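PDB 3N7L: neurotoxin from Clostridium botulinum, which probably binds gangliosides on the neuronal surface, as the receptor-binding domain of a serotype D/C botulinum neurotoxin. Local coordinates for residues S378-F384 against H394-V400; K261-I266 against L332-D336; Y247-N251 against F277-Y281; G375-I379 against S414-V418; R343-I349 against L363-A369. All blocks are in the same frame, centred on the assembly; numbering follows the deposited sequence.

Overall arrangement
All five contacts lie in the C-terminal, beta-trefoil half of the receptor-binding domain. Contact 1 is the beta hairpin of strands 373-384 and 394-402, whose connecting loop, probably the ganglioside-binding loop, holds a sulfate ion, probably from the crystallisation liquor. Contact 2, with its centre about 12 Å away, joins it side by side: Pro399 O lies 3.1 Å from Leu332 N. Contact 4 shares Ser378 and Ile379 with contact 1, and strand 373-384 carries it on to contact 5, where Gly375 O is 2.9 Å from Leu365 N. Contact 3 meets contact 4 through Ile250 O and Val418 N, 2.8 Å apart. Contacts 3 and 5 are farthest apart, centres about 22 Å.

Contact 1: S378-F384 against H394-V400; sequences SIGSYSF and HEYLIPV. With SO4 (sulfate ion), chain B.
Strands 378-384 and 394-400 form an antiparallel beta hairpin of the beta-trefoil, axes 4.3 Å apart at closest and directions 151° apart. Ser378 pairs with Val400: Ser378 N to Val400 O is 2.7 Å and Val400 N to Ser378 O 2.9 Å, while Ser378 OG bonds Ser414 OG. Ile379 opposes Pro399 in a non-hydrogen-bonded pair, where proline, lacking an amide hydrogen, need not donate to this strand; Ile379 CG1 packs 3.9 Å from Leu397 CD1. Gly380 bonds both ways with Ile398 (Gly380 N to Ile398 O 3.0 Å, Ile398 N to Gly380 O 2.8 Å); a CB here would clash with the Tyr382 ring. Ser381 (chi1 t) donates from OG to Glu395 OE2 at 2.6 Å, a polar pair suited to this solvent-exposed end of the hairpin. Tyr382 (chi1 m) pairs with Tyr396 (Tyr382 N to Tyr396 O 2.9 Å, Tyr396 N to Tyr382 O 2.8 Å) and sets CD1 3.8 Å from Ile398 CG1. Phe384 pairs with His394 (Phe384 N to His394 O 3.0 Å, His394 N to Phe384 O 2.8 Å); the Phe384 ring (chi1 p) takes the edge of Tyr396 on its face, T-shaped, centroids 5.7 Å apart, planes at 76°. In the loop beyond, probably ganglioside-binding, Tyr390, Trp391 and Phe392 amides hold a sulfate, probably from the crystallisation liquor; His394 NE2 donates to its O4 at 2.8 Å.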
# COMPACT_ATOMS: atom_id res chain seq x y z
N SER A 378 -7.62 11.26 17.60
CA SER A 378 -8.71 11.24 16.65
C SER A 378 -8.78 12.60 15.95
O SER A 378 -7.82 13.37 15.96
CB SER A 378 -10.03 10.92 17.35
OG SER A 378 -11.05 10.63 16.41
N ILE A 379 -9.93 12.90 15.37
CA ILE A 379 -10.12 14.15 14.64
C ILE A 379 -11.58 14.57 14.77
O ILE A 379 -12.45 13.73 14.96
CB ILE A 379 -9.75 13.94 13.15
CG1 ILE A 379 -9.72 15.27 12.40
CG2 ILE A 379 -10.75 12.99 12.50
CD1 ILE A 379 -9.13 15.12 10.99
N GLY A 380 -11.84 15.86 14.68
CA GLY A 380 -13.22 16.32 14.79
C GLY A 380 -13.33 17.82 14.65
O GLY A 380 -12.33 18.54 14.74
N SER A 381 -14.55 18.30 14.43
CA SER A 381 -14.75 19.73 14.29
C SER A 381 -15.29 20.31 15.60
O SER A 381 -16.26 19.81 16.16
CB SER A 381 -15.72 20.01 13.15
OG SER A 381 -15.86 21.40 12.93
N TYR A 382 -14.63 21.35 16.08
CA TYR A 382 -15.05 22.01 17.31
C TYR A 382 -15.07 23.52 17.14
O TYR A 382 -14.27 24.09 16.38
CB TYR A 382 -14.12 21.61 18.45
CG TYR A 382 -14.10 20.12 18.68
CD1 TYR A 382 -13.19 19.31 18.00
CD2 TYR A 382 -15.04 19.51 19.52
CE1 TYR A 382 -13.21 17.93 18.14
CE2 TYR A 382 -15.07 18.13 19.67
CZ TYR A 382 -14.15 17.35 18.98
OH TYR A 382 -14.19 15.98 19.11
N SER A 383 -15.98 24.16 17.85
CA SER A 383 -16.13 25.60 17.77
C SER A 383 -15.42 26.33 18.91
O SER A 383 -15.83 26.25 20.06
CB SER A 383 -17.62 25.97 17.79
OG SER A 383 -17.81 27.37 17.80
N PHE A 384 -14.33 27.01 18.57
CA PHE A 384 -13.60 27.79 19.56
C PHE A 384 -12.79 28.89 18.87
O PHE A 384 -13.09 29.24 17.73
CB PHE A 384 -12.72 26.89 20.45
CG PHE A 384 -11.63 26.13 19.72
CD1 PHE A 384 -10.29 26.35 20.02
CD2 PHE A 384 -11.95 25.15 18.78
CE1 PHE A 384 -9.28 25.61 19.39
CE2 PHE A 384 -10.95 24.40 18.15
CZ PHE A 384 -9.61 24.63 18.45
N HIS A 394 -15.31 29.82 16.05
CA HIS A 394 -15.32 29.31 14.69
C HIS A 394 -15.12 27.80 14.73
O HIS A 394 -14.40 27.29 15.58
CB HIS A 394 -14.18 29.93 13.88
CG HIS A 394 -14.20 31.43 13.86
ND1 HIS A 394 -14.90 32.16 12.93
CD2 HIS A 394 -13.63 32.33 14.70
CE1 HIS A 394 -14.77 33.44 13.19
NE2 HIS A 394 -14.00 33.57 14.26
N GLU A 395 -15.77 27.11 13.80
CA GLU A 395 -15.63 25.66 13.70
C GLU A 395 -14.28 25.35 13.06
O GLU A 395 -13.94 25.90 12.02
CB GLU A 395 -16.76 25.07 12.84
CG GLU A 395 -18.13 25.01 13.53
CD GLU A 395 -18.26 23.84 14.50
OE1 GLU A 395 -19.15 23.89 15.38
OE2 GLU A 395 -17.50 22.86 14.38
N TYR A 396 -13.51 24.48 13.71
CA TYR A 396 -12.22 24.07 13.20
C TYR A 396 -12.15 22.55 13.23
O TYR A 396 -12.50 21.93 14.24
CB TYR A 396 -11.07 24.62 14.07
CG TYR A 396 -10.86 26.12 13.95
CD1 TYR A 396 -10.40 26.68 12.77
CD2 TYR A 396 -11.18 26.97 15.01
CE1 TYR A 396 -10.25 28.07 12.63
CE2 TYR A 396 -11.03 28.35 14.89
CZ TYR A 396 -10.57 28.89 13.70
OH TYR A 396 -10.45 30.26 13.56
N LEU A 397 -11.70 21.96 12.13
CA LEU A 397 -11.54 20.52 12.05
C LEU A 397 -10.13 20.36 12.59
O LEU A 397 -9.16 20.87 12.01
CB LEU A 397 -11.61 20.05 10.60
CG LEU A 397 -11.43 18.55 10.34
CD1 LEU A 397 -12.47 17.74 11.14
CD2 LEU A 397 -11.57 18.28 8.85
N ILE A 398 -10.01 19.67 13.72
CA ILE A 398 -8.71 19.53 14.37
C ILE A 398 -8.36 18.14 14.86
O ILE A 398 -9.23 17.29 15.05
CB ILE A 398 -8.64 20.42 15.62
CG1 ILE A 398 -9.70 19.95 16.63
CG2 ILE A 398 -8.87 21.89 15.26
CD1 ILE A 398 -9.45 20.42 18.05
N PRO A 399 -7.06 17.89 15.05
CA PRO A 399 -6.62 16.59 15.55
C PRO A 399 -6.94 16.74 17.04
O PRO A 399 -6.67 17.80 17.62
CB PRO A 399 -5.12 16.59 15.24
CG PRO A 399 -4.76 18.02 15.35
CD PRO A 399 -5.91 18.74 14.70
N VAL A 400 -7.52 15.72 17.65
CA VAL A 400 -7.92 15.79 19.05
C VAL A 400 -7.66 14.46 19.76
O VAL A 400 -7.78 13.40 19.16
CB VAL A 400 -9.43 16.15 19.16
CG1 VAL A 400 -10.27 15.05 18.53
CG2 VAL A 400 -9.84 16.37 20.60
S SO4 B . -13.48 37.19 14.71
O1 SO4 B . -14.73 37.64 14.09
O2 SO4 B . -12.90 38.29 15.49
O3 SO4 B . -12.52 36.76 13.67
O4 SO4 B . -13.79 36.05 15.60

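Contact 2: K261-I266 against L332-D336; sequences KKGNGI and LGALD
Strands 257-262 and 265-270 form a tight hairpin of the beta-trefoil, closed by a type II' turn from Lys262 to Gly265, and this turn docks on the end of strand 329-335. Gly263 (phi/psi 65/-138) and Asn264 (-81/-14) occupy the corners of the turn; positive phi suits a glycine at the first. Lys262 N to Gly265 O is 2.9 Å and Gly265 N to Lys262 O 3.1 Å, the paired bonds of a two-residue hairpin. Across the contact, a single bridge joins Gly265 to Gly333, CA to CA 4.1 Å, with Ala334 N donating to Asn264 O at 2.8 Å. Gly333 must be small, since a CB there would run into Asn264 O. Its CA makes a CA-H...O contact of 3.2 Å to that same Asn264 O.

Among the side chains, Ile266 (chi1 m, chi2 m) points at strand 329-335 and packs CD1 3.7 Å from Ala334 CB, apolar against apolar in a buried place that Leu316 and Pro399 also line. Lys261, extended to its CE, passes 4.0 Å from Ala334 CB at that atom, then folds NZ back to donate to Gly263 O at 2.9 Å, within the turn. One water donates to Ile266 O (2.9 Å) and Leu332 O (2.8 Å); another donates to Asn264 OD1 at 2.9 Å and to Ala334 O at 2.7 Å.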
# COMPACT_ATOMS: atom_id res chain seq x y z
N LYS A 261 -2.04 25.52 10.04
CA LYS A 261 -1.88 25.99 11.41
C LYS A 261 -2.51 27.37 11.59
O LYS A 261 -2.48 28.21 10.68
CB LYS A 261 -0.38 26.04 11.75
CG LYS A 261 -0.01 26.68 13.08
CD LYS A 261 1.52 26.66 13.26
CE LYS A 261 1.99 27.27 14.58
NZ LYS A 261 1.81 28.75 14.66
N LYS A 262 -3.10 27.59 12.76
CA LYS A 262 -3.69 28.87 13.10
C LYS A 262 -3.45 29.04 14.59
O LYS A 262 -3.98 28.28 15.40
CB LYS A 262 -5.19 28.90 12.81
CG LYS A 262 -5.78 30.28 13.08
CD LYS A 262 -7.13 30.47 12.42
CE LYS A 262 -7.61 31.90 12.62
NZ LYS A 262 -8.92 32.11 11.94
N GLY A 263 -2.63 30.02 14.95
CA GLY A 263 -2.32 30.20 16.36
C GLY A 263 -1.56 28.95 16.80
O GLY A 263 -0.70 28.46 16.06
N ASN A 264 -1.88 28.43 17.97
CA ASN A 264 -1.21 27.23 18.48
C ASN A 264 -1.79 25.96 17.88
O ASN A 264 -1.19 24.89 17.99
CB ASN A 264 -1.36 27.13 20.00
CG ASN A 264 -0.64 28.23 20.73
OD1 ASN A 264 0.56 28.41 20.57
ND2 ASN A 264 -1.38 28.97 21.55
N GLY A 265 -2.95 26.07 17.25
CA GLY A 265 -3.60 24.89 16.72
C GLY A 265 -3.30 24.39 15.32
O GLY A 265 -2.95 25.16 14.41
N ILE A 266 -3.42 23.08 15.17
CA ILE A 266 -3.27 22.42 13.88
C ILE A 266 -4.71 22.36 13.39
O ILE A 266 -5.59 21.91 14.12
CB ILE A 266 -2.78 20.95 14.01
CG1 ILE A 266 -1.30 20.90 14.40
CG2 ILE A 266 -3.02 20.22 12.69
CD1 ILE A 266 -0.37 21.52 13.37
N LEU A 332 -4.79 18.89 19.77
CA LEU A 332 -3.38 18.72 19.46
C LEU A 332 -2.97 19.90 18.58
O LEU A 332 -3.64 20.20 17.59
CB LEU A 332 -3.17 17.41 18.70
CG LEU A 332 -1.69 17.08 18.49
CD1 LEU A 332 -1.08 16.72 19.84
CD2 LEU A 332 -1.55 15.94 17.50
N GLY A 333 -1.88 20.57 18.95
CA GLY A 333 -1.42 21.71 18.18
C GLY A 333 0.05 21.66 17.81
O GLY A 333 0.69 20.62 17.95
N ALA A 334 0.58 22.78 17.32
CA ALA A 334 1.99 22.85 16.92
C ALA A 334 2.69 23.81 17.88
O ALA A 334 2.44 25.02 17.86
CB ALA A 334 2.10 23.35 15.48
N LEU A 335 3.58 23.28 18.70
CA LEU A 335 4.26 24.08 19.70
C LEU A 335 5.78 24.09 19.60
O LEU A 335 6.40 23.07 19.32
CB LEU A 335 3.86 23.59 21.10
CG LEU A 335 2.37 23.33 21.29
CD1 LEU A 335 2.14 22.53 22.57
CD2 LEU A 335 1.63 24.65 21.32
N ASP A 336 6.38 25.26 19.85
CA ASP A 336 7.83 25.38 19.83
C ASP A 336 8.20 25.11 21.29
O ASP A 336 8.25 26.02 22.11
CB ASP A 336 8.24 26.80 19.41
CG ASP A 336 9.73 26.91 19.12
OD1 ASP A 336 10.13 27.85 18.38
OD2 ASP A 336 10.51 26.08 19.63
O HOH W 1 2.59 27.59 18.63
O HOH W 2 -5.69 21.94 17.00

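Contact 3: Y247-N251 against F277-Y281; sequences YYMIN and FNEGY
In the beta-trefoil, strand 246-251 is covered on one side by the loop 277-281, which leads into strand 283-287 and wraps Tyr248. The strand is extended; the loop has no regular structure and makes an inverse gamma turn centred on Asn278 (phi/psi -83/77), with a weak hydrogen bond from Glu279 N to Phe277 O of 3.0 Å. The closest CA atoms, of Tyr248 and Tyr281, are 7.1 Å apart, leaving room for a large ring between the backbones. Tyr248 (chi1 m) fills it: Phe277 O lies over one ring face, 3.5 Å from Tyr248 CG, and Glu279 O is 3.4 Å from Tyr248 CE2. Gly280 (84/-170) takes a conformation in which a CB would jam against the preceding carbonyl. Ile250 CD1 packs 3.5 Å from Phe277 CD2. No direct hydrogen bond crosses between the segments; two waters bridge them: one joins Tyr248 OH and Gly280 O, each 2.7 Å away; the other accepts from Met249 N and donates to Tyr281 O, both at 2.8 Å.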
# COMPACT_ATOMS: atom_id res chain seq x y z
N TYR A 247 6.59 13.59 5.64
CA TYR A 247 5.36 12.89 5.25
C TYR A 247 4.19 13.83 5.41
O TYR A 247 4.23 14.77 6.22
CB TYR A 247 5.07 11.70 6.18
CG TYR A 247 5.97 10.50 6.03
CD1 TYR A 247 5.80 9.60 4.97
CD2 TYR A 247 6.99 10.25 6.95
CE1 TYR A 247 6.63 8.48 4.85
CE2 TYR A 247 7.82 9.14 6.83
CZ TYR A 247 7.64 8.26 5.78
OH TYR A 247 8.47 7.18 5.64
N TYR A 248 3.14 13.58 4.64
CA TYR A 248 1.91 14.34 4.78
C TYR A 248 1.07 13.44 5.66
O TYR A 248 0.82 12.28 5.32
CB TYR A 248 1.23 14.56 3.42
CG TYR A 248 1.93 15.60 2.57
CD1 TYR A 248 2.75 15.23 1.51
CD2 TYR A 248 1.79 16.96 2.85
CE1 TYR A 248 3.42 16.19 0.74
CE2 TYR A 248 2.44 17.93 2.09
CZ TYR A 248 3.26 17.53 1.04
OH TYR A 248 3.89 18.48 0.27
N MET A 249 0.67 13.96 6.82
CA MET A 249 -0.14 13.19 7.75
C MET A 249 -1.60 13.44 7.44
O MET A 249 -2.05 14.59 7.41
CB MET A 249 0.19 13.61 9.17
CG MET A 249 -0.34 12.65 10.21
SD MET A 249 0.23 13.14 11.84
CE MET A 249 -1.25 13.89 12.47
N ILE A 250 -2.34 12.36 7.22
CA ILE A 250 -3.75 12.48 6.87
C ILE A 250 -4.61 11.46 7.60
O ILE A 250 -4.17 10.34 7.86
CB ILE A 250 -3.93 12.25 5.35
CG1 ILE A 250 -2.90 13.07 4.57
CG2 ILE A 250 -5.36 12.61 4.93
CD1 ILE A 250 -2.91 12.80 3.07
N ASN A 251 -5.83 11.86 7.93
CA ASN A 251 -6.77 10.98 8.60
C ASN A 251 -7.59 10.27 7.53
O ASN A 251 -8.07 10.90 6.58
CB ASN A 251 -7.69 11.78 9.53
CG ASN A 251 -8.56 10.88 10.40
OD1 ASN A 251 -9.57 10.35 9.95
ND2 ASN A 251 -8.15 10.69 11.65
N PHE A 277 -1.00 14.73 -3.20
CA PHE A 277 -1.28 14.95 -1.78
C PHE A 277 -0.35 16.05 -1.29
O PHE A 277 -0.26 16.33 -0.09
CB PHE A 277 -1.04 13.68 -0.96
CG PHE A 277 -2.11 12.65 -1.10
CD1 PHE A 277 -1.93 11.55 -1.93
CD2 PHE A 277 -3.31 12.78 -0.41
CE1 PHE A 277 -2.93 10.61 -2.09
CE2 PHE A 277 -4.33 11.84 -0.56
CZ PHE A 277 -4.14 10.75 -1.39
N ASN A 278 0.32 16.70 -2.23
CA ASN A 278 1.28 17.74 -1.89
C ASN A 278 0.73 19.14 -1.64
O ASN A 278 0.84 20.04 -2.47
CB ASN A 278 2.38 17.77 -2.96
CG ASN A 278 3.16 16.46 -3.02
OD1 ASN A 278 2.57 15.39 -3.16
ND2 ASN A 278 4.48 16.54 -2.89
N GLU A 279 0.17 19.31 -0.45
CA GLU A 279 -0.39 20.59 -0.03
C GLU A 279 -0.32 20.65 1.50
O GLU A 279 -0.47 19.64 2.18
CB GLU A 279 -1.84 20.71 -0.52
CG GLU A 279 -2.54 21.99 -0.09
CD GLU A 279 -3.75 22.31 -0.96
OE1 GLU A 279 -4.37 21.37 -1.51
OE2 GLU A 279 -4.09 23.51 -1.09
N GLY A 280 -0.07 21.84 2.03
CA GLY A 280 0.01 22.00 3.47
C GLY A 280 1.36 21.66 4.08
O GLY A 280 2.34 21.45 3.37
N TYR A 281 1.39 21.61 5.40
CA TYR A 281 2.60 21.32 6.14
C TYR A 281 2.91 19.84 6.25
O TYR A 281 2.00 19.01 6.31
CB TYR A 281 2.51 21.95 7.54
CG TYR A 281 2.29 23.44 7.47
CD1 TYR A 281 1.26 24.05 8.18
CD2 TYR A 281 3.09 24.23 6.64
CE1 TYR A 281 1.02 25.42 8.07
CE2 TYR A 281 2.86 25.60 6.52
CZ TYR A 281 1.83 26.19 7.23
OH TYR A 281 1.59 27.53 7.09
O HOH W 3 3.13 20.98 0.82
O HOH W 4 1.10 16.63 7.46

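Contact 4: G375-I379 against S414-V418; sequences GILSI and STHWV
Two hydrogen bonds tie strand residues 375-379 to residues 414-418, a 3-10 turn running into strand 417-421; the touching parts run 103° apart, and the closest CA atoms are those of Ser378 and Thr415, at 4.7 Å. Trp417 (chi1 m, chi2 89°) donates from NE1 to Leu377 O at 3.2 Å and almost straight, 174°, satisfying the indole in a buried site. Ser378 OG and Ser414 OG share a bond of 3.1 Å; Ser414 OG also bonds Ser412. A water lies 2.8 Å from both Leu377 O and Thr415 O. Weaker CA-H...O contacts join Thr415 CA to Leu377 O (3.6 Å) and Ser378 CA to Ser414 O (3.5 Å). The apolar contacts centre on the indole: Leu377 CD2 makes a CH-pi contact, 4.0 Å from the centroid of the five-membered ring of Trp417, and Ile379 CB is 4.2 Å from Trp417 CH2; beside it, Ile376 CD1 reaches Thr415 CG2 at 3.6 Å. With Met249 and Phe268 also against the indole, the tryptophan helps fill the interior of the beta-trefoil.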
# COMPACT_ATOMS: atom_id res chain seq x y z
N GLY A 375 -4.44 7.93 26.12
CA GLY A 375 -5.54 8.28 25.25
C GLY A 375 -5.26 7.93 23.80
O GLY A 375 -4.21 7.39 23.48
N ILE A 376 -6.21 8.25 22.92
CA ILE A 376 -6.04 7.95 21.51
C ILE A 376 -6.22 9.21 20.66
O ILE A 376 -6.96 10.12 21.04
CB ILE A 376 -7.03 6.83 21.06
CG1 ILE A 376 -6.70 6.37 19.65
CG2 ILE A 376 -8.47 7.33 21.16
CD1 ILE A 376 -7.52 5.18 19.20
N LEU A 377 -5.52 9.28 19.54
CA LEU A 377 -5.60 10.45 18.66
C LEU A 377 -6.71 10.30 17.63
O LEU A 377 -6.75 9.33 16.89
CB LEU A 377 -4.27 10.68 17.92
CG LEU A 377 -4.24 11.90 16.99
CD1 LEU A 377 -4.41 13.18 17.81
CD2 LEU A 377 -2.91 11.95 16.24
N SER A 378 -7.62 11.26 17.60
CA SER A 378 -8.71 11.24 16.65
C SER A 378 -8.78 12.60 15.95
O SER A 378 -7.82 13.37 15.96
CB SER A 378 -10.03 10.92 17.35
OG SER A 378 -11.05 10.63 16.41
N ILE A 379 -9.93 12.90 15.37
CA ILE A 379 -10.12 14.15 14.64
C ILE A 379 -11.58 14.57 14.77
O ILE A 379 -12.45 13.73 14.96
CB ILE A 379 -9.75 13.94 13.15
CG1 ILE A 379 -9.72 15.27 12.40
CG2 ILE A 379 -10.75 12.99 12.50
CD1 ILE A 379 -9.13 15.12 10.99
N SER A 414 -11.77 6.95 12.39
CA SER A 414 -11.38 8.33 12.64
C SER A 414 -10.08 8.36 13.45
O SER A 414 -9.52 9.43 13.71
CB SER A 414 -12.49 9.08 13.40
OG SER A 414 -12.63 8.61 14.73
N THR A 415 -9.60 7.18 13.85
CA THR A 415 -8.36 7.07 14.60
C THR A 415 -7.26 6.46 13.73
O THR A 415 -6.16 6.18 14.21
CB THR A 415 -8.52 6.18 15.87
OG1 THR A 415 -8.89 4.85 15.49
CG2 THR A 415 -9.60 6.75 16.78
N HIS A 416 -7.57 6.24 12.45
CA HIS A 416 -6.60 5.67 11.52
C HIS A 416 -5.85 6.78 10.79
O HIS A 416 -6.45 7.54 10.02
CB HIS A 416 -7.27 4.76 10.49
CG HIS A 416 -7.95 3.56 11.08
ND1 HIS A 416 -7.92 3.27 12.43
CD2 HIS A 416 -8.71 2.60 10.51
CE1 HIS A 416 -8.63 2.18 12.66
NE2 HIS A 416 -9.11 1.75 11.51
N TRP A 417 -4.54 6.86 11.01
CA TRP A 417 -3.73 7.89 10.38
C TRP A 417 -2.79 7.32 9.34
O TRP A 417 -2.18 6.27 9.52
CB TRP A 417 -2.93 8.65 11.44
CG TRP A 417 -3.81 9.39 12.41
CD1 TRP A 417 -4.31 8.91 13.58
CD2 TRP A 417 -4.32 10.72 12.26
NE1 TRP A 417 -5.12 9.86 14.18
CE2 TRP A 417 -5.13 10.98 13.38
CE3 TRP A 417 -4.17 11.71 11.28
CZ2 TRP A 417 -5.80 12.20 13.56
CZ3 TRP A 417 -4.83 12.92 11.45
CH2 TRP A 417 -5.64 13.16 12.58
N VAL A 418 -2.67 8.05 8.23
CA VAL A 418 -1.83 7.64 7.13
C VAL A 418 -0.71 8.64 6.89
O VAL A 418 -0.83 9.81 7.26
CB VAL A 418 -2.66 7.51 5.85
CG1 VAL A 418 -1.76 7.41 4.67
CG2 VAL A 418 -3.55 6.27 5.94
O HOH W 5 -4.97 7.24 16.46

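Contact 5: R343-I349 against L363-A369; sequences RKYGSFI and LFLSSNA
Arg343 lays one face of its guanidinium over the methyl of Ala369, Arg343 NH2 to Ala369 CB 3.8 Å, a flat cationic group on a small apolar one. Lys344, also in helix 339-345, brings CG within 3.2 Å of Asn368 ND2, and Arg343 O takes a CA-H...O contact from Asn368 CA at 3.3 Å. Asn368 (phi/psi 48/45) and Ala369 (62/26) adopt left-handed backbone conformations, which turn the chain back over the helix end, where Gly346 is first to leave helical angles. A water accepts from Ser347 N at 2.8 Å and lies 3.0 Å from Arg343 O and 3.1 Å from Ser366 O. Antiparallel pairing follows: Ser366 N donates to Ser347 O (2.7 Å), Phe348 is paired with Leu365, non-hydrogen-bonded, CA atoms 4.7 Å apart, their side chains diverging, and Ile349 and Phe364 bond both ways (Ile349 N to Phe364 O 2.8 Å, Phe364 N to Ile349 O 2.9 Å). Phe348 CB packs 4.1 Å from Leu363 CD2, and Ile349 CB lies 4.3 Å from Phe364 CB; bulky apolar residues suit this buried setting. The arrangement is a helix turning into a beta hairpin, strands 348-354 and 359-366, of the beta-trefoil.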
# COMPACT_ATOMS: atom_id res chain seq x y z
N ARG A 343 7.90 15.17 25.96
CA ARG A 343 7.71 13.89 26.64
C ARG A 343 6.40 13.84 27.42
O ARG A 343 5.79 12.78 27.56
CB ARG A 343 8.89 13.63 27.59
CG ARG A 343 10.24 13.60 26.88
CD ARG A 343 11.39 13.47 27.88
NE ARG A 343 11.57 12.09 28.31
CZ ARG A 343 12.12 11.14 27.57
NH1 ARG A 343 12.56 11.42 26.35
NH2 ARG A 343 12.24 9.91 28.04
N LYS A 344 5.95 15.00 27.90
CA LYS A 344 4.71 15.05 28.67
C LYS A 344 3.46 15.36 27.86
O LYS A 344 2.38 14.88 28.18
CB LYS A 344 4.83 16.08 29.79
CG LYS A 344 5.91 15.75 30.82
CD LYS A 344 5.97 16.79 31.92
CE LYS A 344 6.36 18.15 31.39
NZ LYS A 344 6.57 19.13 32.49
N TYR A 345 3.59 16.17 26.81
CA TYR A 345 2.42 16.54 26.04
C TYR A 345 2.39 16.19 24.56
O TYR A 345 1.37 16.41 23.90
CB TYR A 345 2.19 18.05 26.18
CG TYR A 345 2.22 18.51 27.61
CD1 TYR A 345 1.35 17.97 28.56
CD2 TYR A 345 3.14 19.47 28.04
CE1 TYR A 345 1.39 18.37 29.89
CE2 TYR A 345 3.19 19.88 29.37
CZ TYR A 345 2.31 19.33 30.29
OH TYR A 345 2.36 19.73 31.60
N GLY A 346 3.47 15.64 24.02
CA GLY A 346 3.48 15.31 22.61
C GLY A 346 4.11 14.00 22.19
O GLY A 346 4.53 13.86 21.04
N SER A 347 4.17 13.04 23.10
CA SER A 347 4.77 11.74 22.77
C SER A 347 3.69 10.69 22.53
O SER A 347 2.70 10.62 23.26
CB SER A 347 5.69 11.30 23.91
OG SER A 347 6.72 12.26 24.09
N PHE A 348 3.89 9.89 21.49
CA PHE A 348 2.92 8.86 21.13
C PHE A 348 3.49 7.46 20.98
O PHE A 348 4.68 7.26 20.70
CB PHE A 348 2.20 9.21 19.83
CG PHE A 348 1.45 10.51 19.88
CD1 PHE A 348 2.11 11.71 19.71
CD2 PHE A 348 0.08 10.52 20.13
CE1 PHE A 348 1.43 12.93 19.79
CE2 PHE A 348 -0.62 11.73 20.22
CZ PHE A 348 0.06 12.93 20.05
N ILE A 349 2.61 6.48 21.17
CA ILE A 349 2.93 5.07 21.02
C ILE A 349 2.17 4.73 19.75
O ILE A 349 0.96 4.92 19.68
CB ILE A 349 2.36 4.26 22.19
CG1 ILE A 349 2.97 4.75 23.50
CG2 ILE A 349 2.63 2.78 21.97
CD1 ILE A 349 2.14 4.40 24.71
N LEU A 363 -2.44 6.04 16.90
CA LEU A 363 -1.50 6.74 17.76
C LEU A 363 -2.11 6.97 19.14
O LEU A 363 -3.18 7.57 19.27
CB LEU A 363 -1.13 8.08 17.11
CG LEU A 363 -0.29 7.95 15.83
CD1 LEU A 363 -0.43 9.20 14.97
CD2 LEU A 363 1.16 7.71 16.21
N PHE A 364 -1.43 6.47 20.16
CA PHE A 364 -1.89 6.62 21.54
C PHE A 364 -1.01 7.61 22.30
O PHE A 364 0.21 7.54 22.24
CB PHE A 364 -1.85 5.25 22.23
CG PHE A 364 -2.72 4.22 21.57
CD1 PHE A 364 -4.08 4.13 21.87
CD2 PHE A 364 -2.20 3.37 20.59
CE1 PHE A 364 -4.90 3.22 21.22
CE2 PHE A 364 -3.01 2.45 19.93
CZ PHE A 364 -4.37 2.38 20.24
N LEU A 365 -1.64 8.54 23.01
CA LEU A 365 -0.89 9.52 23.80
C LEU A 365 -0.09 8.75 24.85
O LEU A 365 -0.64 7.92 25.58
CB LEU A 365 -1.83 10.51 24.49
CG LEU A 365 -1.14 11.48 25.46
CD1 LEU A 365 -0.15 12.34 24.70
CD2 LEU A 365 -2.18 12.35 26.15
N SER A 366 1.20 9.03 24.91
CA SER A 366 2.11 8.38 25.84
C SER A 366 2.19 9.08 27.19
O SER A 366 2.08 10.30 27.29
CB SER A 366 3.51 8.33 25.23
OG SER A 366 4.48 8.04 26.22
N SER A 367 2.37 8.28 28.24
CA SER A 367 2.51 8.84 29.58
C SER A 367 4.00 9.05 29.80
O SER A 367 4.76 8.09 29.93
CB SER A 367 1.96 7.88 30.63
OG SER A 367 2.07 8.46 31.92
N ASN A 368 4.41 10.32 29.83
CA ASN A 368 5.81 10.67 30.04
C ASN A 368 6.78 9.88 29.16
O ASN A 368 7.81 9.40 29.63
CB ASN A 368 6.18 10.49 31.51
CG ASN A 368 5.51 11.53 32.40
OD1 ASN A 368 4.80 11.18 33.35
ND2 ASN A 368 5.74 12.80 32.10
N ALA A 369 6.44 9.75 27.89
CA ALA A 369 7.28 9.03 26.93
C ALA A 369 7.51 7.54 27.23
O ALA A 369 8.52 6.99 26.83
CB ALA A 369 8.62 9.75 26.78
O HOH W 6 3.35 12.70 25.77